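Local coordinates for protein antigen 43 (PDB 4KH3) that probably mediates self-association between bacterial surfaces, driving the clumping and biofilm formation of Escherichia coli as an autotransporter adhesin, at residues 83-94 / 100-111. Sequence-based numbering, arbitrary orientation.
Sequences TVIRDGGGQSLN and TTLDNRGEQWVH. With MLI (malonate ion), chain C.
Gln91 and Gln108 lie side by side inside the coil, and Gln108 NE2 gives Gln91 OE1 an almost straight hydrogen bond of 2.7 Å (177°). Both side chains run extended, with CG anti to the backbone N (chi1 167° and 179°), carrying the amides inward. An amide suits this interior because it gives and accepts: Gln91 NE2 bonds Gln72, and Gln108 OE1 bonds Gln127 and Thr119, so a row of glutamines crosses successive rungs. Beside it, Ile85 CD1 packs 3.6 Å from Leu102 CD2, and Leu93 CD2 reaches Val110 CG1 at 4.1 Å. Both segments belong to neighbouring rungs of a right-handed parallel beta-helix, strand 90-93 pairing with 107-110 and 84-85 with 101-102. At one corner of each rung a type I' turn, Arg86 to Gly89 and Asp103 to Gly106, stacks on its counterpart; Gly88, where a side chain would run into the Arg105 guanidinium and the preceding carbonyl, brings its CA 3.2 Å from Arg105 O. On the outer face, Gly90 lets the Trp109 ring lie close, CZ3 3.5 Å from its CA. A malonate, probably from the crystallisation liquor, covers one face of that indole. Its O8 takes hydrogen bonds from Ser92 OG and His111 NE2.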
loop_
_atom_site.group_PDB
_atom_site.type_symbol
_atom_site.label_atom_id
_atom_site.label_comp_id
_atom_site.label_asym_id
_atom_site.label_seq_id
_atom_site.Cartn_x
_atom_site.Cartn_y
_atom_site.Cartn_z
ATOM N N THR A 83 23.050 8.271 28.943
ATOM C CA THR A 83 23.093 6.869 29.319
ATOM C C THR A 83 23.188 6.004 28.079
ATOM O O THR A 83 22.410 6.170 27.134
ATOM C CB THR A 83 21.853 6.473 30.108
ATOM O OG1 THR A 83 21.543 7.513 31.047
ATOM C CG2 THR A 83 22.077 5.148 30.842
ATOM N N VAL A 84 24.166 5.104 28.079
ATOM C CA VAL A 84 24.274 4.067 27.067
ATOM C C VAL A 84 23.789 2.732 27.651
ATOM O O VAL A 84 24.295 2.258 28.668
ATOM C CB VAL A 84 25.721 3.921 26.571
ATOM C CG1 VAL A 84 25.837 2.729 25.632
ATOM C CG2 VAL A 84 26.151 5.193 25.872
ATOM N N ILE A 85 22.797 2.142 27.005
ATOM C CA ILE A 85 22.204 0.907 27.469
ATOM C C ILE A 85 22.281 -0.120 26.358
ATOM O O ILE A 85 21.640 0.037 25.321
ATOM C CB ILE A 85 20.728 1.110 27.849
ATOM C CG1 ILE A 85 20.581 2.325 28.775
ATOM C CG2 ILE A 85 20.160 -0.184 28.448
ATOM C CD1 ILE A 85 19.154 2.701 29.106
ATOM N N ARG A 86 23.072 -1.164 26.568
ATOM C CA ARG A 86 23.276 -2.175 25.536
ATOM C C ARG A 86 23.056 -3.601 26.024
ATOM O O ARG A 86 22.898 -3.857 27.226
ATOM C CB ARG A 86 24.665 -2.045 24.923
ATOM C CG ARG A 86 25.821 -2.054 25.914
ATOM C CD ARG A 86 27.163 -1.988 25.155
ATOM N NE ARG A 86 28.322 -1.591 25.966
ATOM C CZ ARG A 86 29.002 -2.407 26.780
ATOM N NH1 ARG A 86 28.637 -3.682 26.933
ATOM N NH2 ARG A 86 30.050 -1.945 27.459
ATOM N N ASP A 87 22.998 -4.508 25.059
ATOM C CA ASP A 87 23.042 -5.949 25.290
ATOM C C ASP A 87 21.977 -6.467 26.246
ATOM O O ASP A 87 22.202 -7.437 26.976
ATOM C CB ASP A 87 24.441 -6.371 25.730
ATOM C CG ASP A 87 25.497 -6.009 24.707
ATOM O OD1 ASP A 87 25.163 -5.946 23.505
ATOM O OD2 ASP A 87 26.659 -5.772 25.098
ATOM N N GLY A 88 20.810 -5.827 26.220
ATOM C CA GLY A 88 19.686 -6.285 27.013
ATOM C C GLY A 88 19.646 -5.683 28.402
ATOM O O GLY A 88 18.742 -5.992 29.177
ATOM N N GLY A 89 20.614 -4.818 28.718
ATOM C CA GLY A 89 20.540 -4.019 29.928
ATOM C C GLY A 89 19.286 -3.158 29.915
ATOM O O GLY A 89 18.599 -3.055 28.889
ATOM N N GLY A 90 18.969 -2.531 31.043
ATOM C CA GLY A 90 17.744 -1.772 31.126
ATOM C C GLY A 90 17.822 -0.573 32.048
ATOM O O GLY A 90 18.588 -0.566 33.012
ATOM N N GLN A 91 17.024 0.447 31.746
ATOM C CA GLN A 91 16.814 1.546 32.679
ATOM C C GLN A 91 15.330 1.649 32.998
ATOM O O GLN A 91 14.496 1.696 32.081
ATOM C CB GLN A 91 17.334 2.862 32.101
ATOM C CG GLN A 91 16.898 4.112 32.851
ATOM C CD GLN A 91 16.964 5.356 31.973
ATOM O OE1 GLN A 91 16.017 5.664 31.245
ATOM N NE2 GLN A 91 18.089 6.066 32.024
ATOM N N SER A 92 15.007 1.651 34.295
ATOM C CA SER A 92 13.631 1.812 34.769
ATOM C C SER A 92 13.408 3.270 35.122
ATOM O O SER A 92 14.029 3.798 36.057
ATOM C CB SER A 92 13.361 0.946 36.008
ATOM O OG SER A 92 13.399 -0.436 35.693
ATOM N N LEU A 93 12.509 3.920 34.395
ATOM C CA LEU A 93 12.452 5.375 34.432
ATOM C C LEU A 93 11.190 5.902 35.093
ATOM O O LEU A 93 10.078 5.806 34.538
ATOM C CB LEU A 93 12.614 5.936 33.016
ATOM C CG LEU A 93 12.663 7.452 32.843
ATOM C CD1 LEU A 93 13.848 8.068 33.579
ATOM C CD2 LEU A 93 12.703 7.793 31.348
ATOM N N ASN A 94 11.361 6.442 36.298
ATOM C CA ASN A 94 10.278 7.149 36.972
ATOM C C ASN A 94 10.598 8.632 37.045
ATOM O O ASN A 94 9.737 9.448 37.353
ATOM C CB ASN A 94 10.005 6.564 38.354
ATOM C CG ASN A 94 9.672 5.086 38.300
ATOM O OD1 ASN A 94 8.539 4.713 38.015
ATOM N ND2 ASN A 94 10.665 4.234 38.565
ATOM N N THR A 100 19.409 9.329 26.072
ATOM C CA THR A 100 19.693 7.925 26.242
ATOM C C THR A 100 19.947 7.280 24.869
ATOM O O THR A 100 19.373 7.695 23.860
ATOM C CB THR A 100 18.504 7.267 26.903
ATOM O OG1 THR A 100 18.165 8.005 28.087
ATOM C CG2 THR A 100 18.806 5.819 27.249
ATOM N N THR A 101 20.832 6.293 24.824
ATOM C CA THR A 101 21.003 5.512 23.612
ATOM C C THR A 101 20.770 4.034 23.915
ATOM O O THR A 101 21.338 3.491 24.855
ATOM C CB THR A 101 22.389 5.709 23.005
ATOM O OG1 THR A 101 22.658 7.116 22.889
ATOM C CG2 THR A 101 22.440 5.087 21.645
ATOM N N LEU A 102 19.911 3.396 23.133
ATOM C CA LEU A 102 19.667 1.972 23.279
ATOM C C LEU A 102 20.249 1.256 22.071
ATOM O O LEU A 102 19.870 1.539 20.930
ATOM C CB LEU A 102 18.167 1.694 23.370
ATOM C CG LEU A 102 17.338 2.488 24.386
ATOM C CD1 LEU A 102 15.875 2.068 24.306
ATOM C CD2 LEU A 102 17.860 2.314 25.792
ATOM N N ASP A 103 21.202 0.363 22.313
ATOM C CA ASP A 103 21.744 -0.477 21.249
ATOM C C ASP A 103 21.570 -1.940 21.656
ATOM O O ASP A 103 21.458 -2.249 22.847
ATOM C CB ASP A 103 23.228 -0.178 20.981
ATOM C CG ASP A 103 23.567 1.320 21.046
ATOM O OD1 ASP A 103 23.262 2.082 20.097
ATOM O OD2 ASP A 103 24.180 1.732 22.050
ATOM N N ASN A 104 21.527 -2.827 20.668
ATOM C CA ASN A 104 21.512 -4.271 20.902
ATOM C C ASN A 104 20.614 -4.775 22.018
ATOM O O ASN A 104 21.089 -5.431 22.959
ATOM C CB ASN A 104 22.931 -4.784 21.130
ATOM C CG ASN A 104 23.782 -4.690 19.883
ATOM O OD1 ASN A 104 23.267 -4.727 18.761
ATOM N ND2 ASN A 104 25.090 -4.573 20.070
ATOM N N ARG A 105 19.329 -4.456 21.900
ATOM C CA ARG A 105 18.294 -4.930 22.821
ATOM C C ARG A 105 18.313 -4.234 24.177
ATOM O O ARG A 105 17.659 -4.680 25.109
ATOM C CB ARG A 105 18.351 -6.453 22.986
ATOM C CG ARG A 105 18.454 -7.206 21.665
ATOM C CD ARG A 105 18.907 -8.634 21.868
ATOM N NE ARG A 105 20.280 -8.711 22.369
ATOM C CZ ARG A 105 20.596 -8.957 23.638
ATOM N NH1 ARG A 105 19.633 -9.152 24.543
ATOM N NH2 ARG A 105 21.872 -9.002 24.007
ATOM N N GLY A 106 19.072 -3.147 24.282
ATOM C CA GLY A 106 19.009 -2.284 25.447
ATOM C C GLY A 106 17.591 -1.768 25.598
ATOM O O GLY A 106 16.920 -1.481 24.610
ATOM N N GLU A 107 17.127 -1.668 26.837
ATOM C CA GLU A 107 15.752 -1.314 27.093
ATOM C C GLU A 107 15.617 -0.109 27.995
ATOM O O GLU A 107 16.445 0.133 28.879
ATOM C CB GLU A 107 15.015 -2.484 27.746
ATOM C CG GLU A 107 14.948 -3.713 26.903
ATOM C CD GLU A 107 13.995 -4.731 27.471
ATOM O OE1 GLU A 107 12.770 -4.532 27.353
ATOM O OE2 GLU A 107 14.467 -5.731 28.050
ATOM N N GLN A 108 14.538 0.629 27.773
ATOM C CA GLN A 108 14.156 1.731 28.627
ATOM C C GLN A 108 12.668 1.622 28.870
ATOM O O GLN A 108 11.885 1.679 27.920
ATOM C CB GLN A 108 14.469 3.064 27.952
ATOM C CG GLN A 108 14.081 4.293 28.763
ATOM C CD GLN A 108 14.518 5.573 28.079
ATOM O OE1 GLN A 108 14.170 5.822 26.927
ATOM N NE2 GLN A 108 15.315 6.374 28.773
ATOM N N TRP A 109 12.286 1.438 30.132
ATOM C CA TRP A 109 10.884 1.408 30.506
ATOM C C TRP A 109 10.520 2.729 31.140
ATOM O O TRP A 109 11.008 3.066 32.223
ATOM C CB TRP A 109 10.586 0.269 31.486
ATOM C CG TRP A 109 11.080 -1.063 31.022
ATOM C CD1 TRP A 109 10.440 -1.931 30.189
ATOM C CD2 TRP A 109 12.330 -1.683 31.366
ATOM N NE1 TRP A 109 11.213 -3.055 29.992
ATOM C CE2 TRP A 109 12.370 -2.924 30.698
ATOM C CE3 TRP A 109 13.397 -1.311 32.178
ATOM C CZ2 TRP A 109 13.452 -3.795 30.826
ATOM C CZ3 TRP A 109 14.473 -2.178 32.297
ATOM C CH2 TRP A 109 14.490 -3.407 31.624
ATOM N N VAL A 110 9.662 3.481 30.458
ATOM C CA VAL A 110 9.215 4.776 30.949
ATOM C C VAL A 110 7.923 4.599 31.724
ATOM O O VAL A 110 6.859 4.402 31.124
ATOM C CB VAL A 110 8.947 5.753 29.792
ATOM C CG1 VAL A 110 8.749 7.161 30.334
ATOM C CG2 VAL A 110 10.085 5.708 28.789
ATOM N N HIS A 111 8.014 4.672 33.050
ATOM C CA HIS A 111 6.849 4.472 33.908
ATOM C C HIS A 111 6.021 5.743 34.054
ATOM O O HIS A 111 6.430 6.816 33.589
ATOM C CB HIS A 111 7.288 3.926 35.277
ATOM C CG HIS A 111 7.964 2.591 35.193
ATOM N ND1 HIS A 111 7.272 1.416 34.985
ATOM C CD2 HIS A 111 9.276 2.250 35.223
ATOM C CE1 HIS A 111 8.127 0.409 34.917
ATOM N NE2 HIS A 111 9.345 0.890 35.053
HETATM C C1 MLI C . 11.704 -3.518 34.419
HETATM C C2 MLI C . 12.016 -4.015 35.787
HETATM C C3 MLI C . 10.797 -2.340 34.363
HETATM O O6 MLI C . 11.159 -3.904 36.708
HETATM O O7 MLI C . 13.136 -4.540 36.015
HETATM O O8 MLI C . 11.174 -1.250 34.864
HETATM O O9 MLI C . 9.662 -2.444 33.836
HETATM O O HOH W 1 20.097 9.144 29.515
HETATM O O HOH W 2 23.958 8.354 25.188
HETATM O O HOH W 3 22.291 -10.273 26.579
#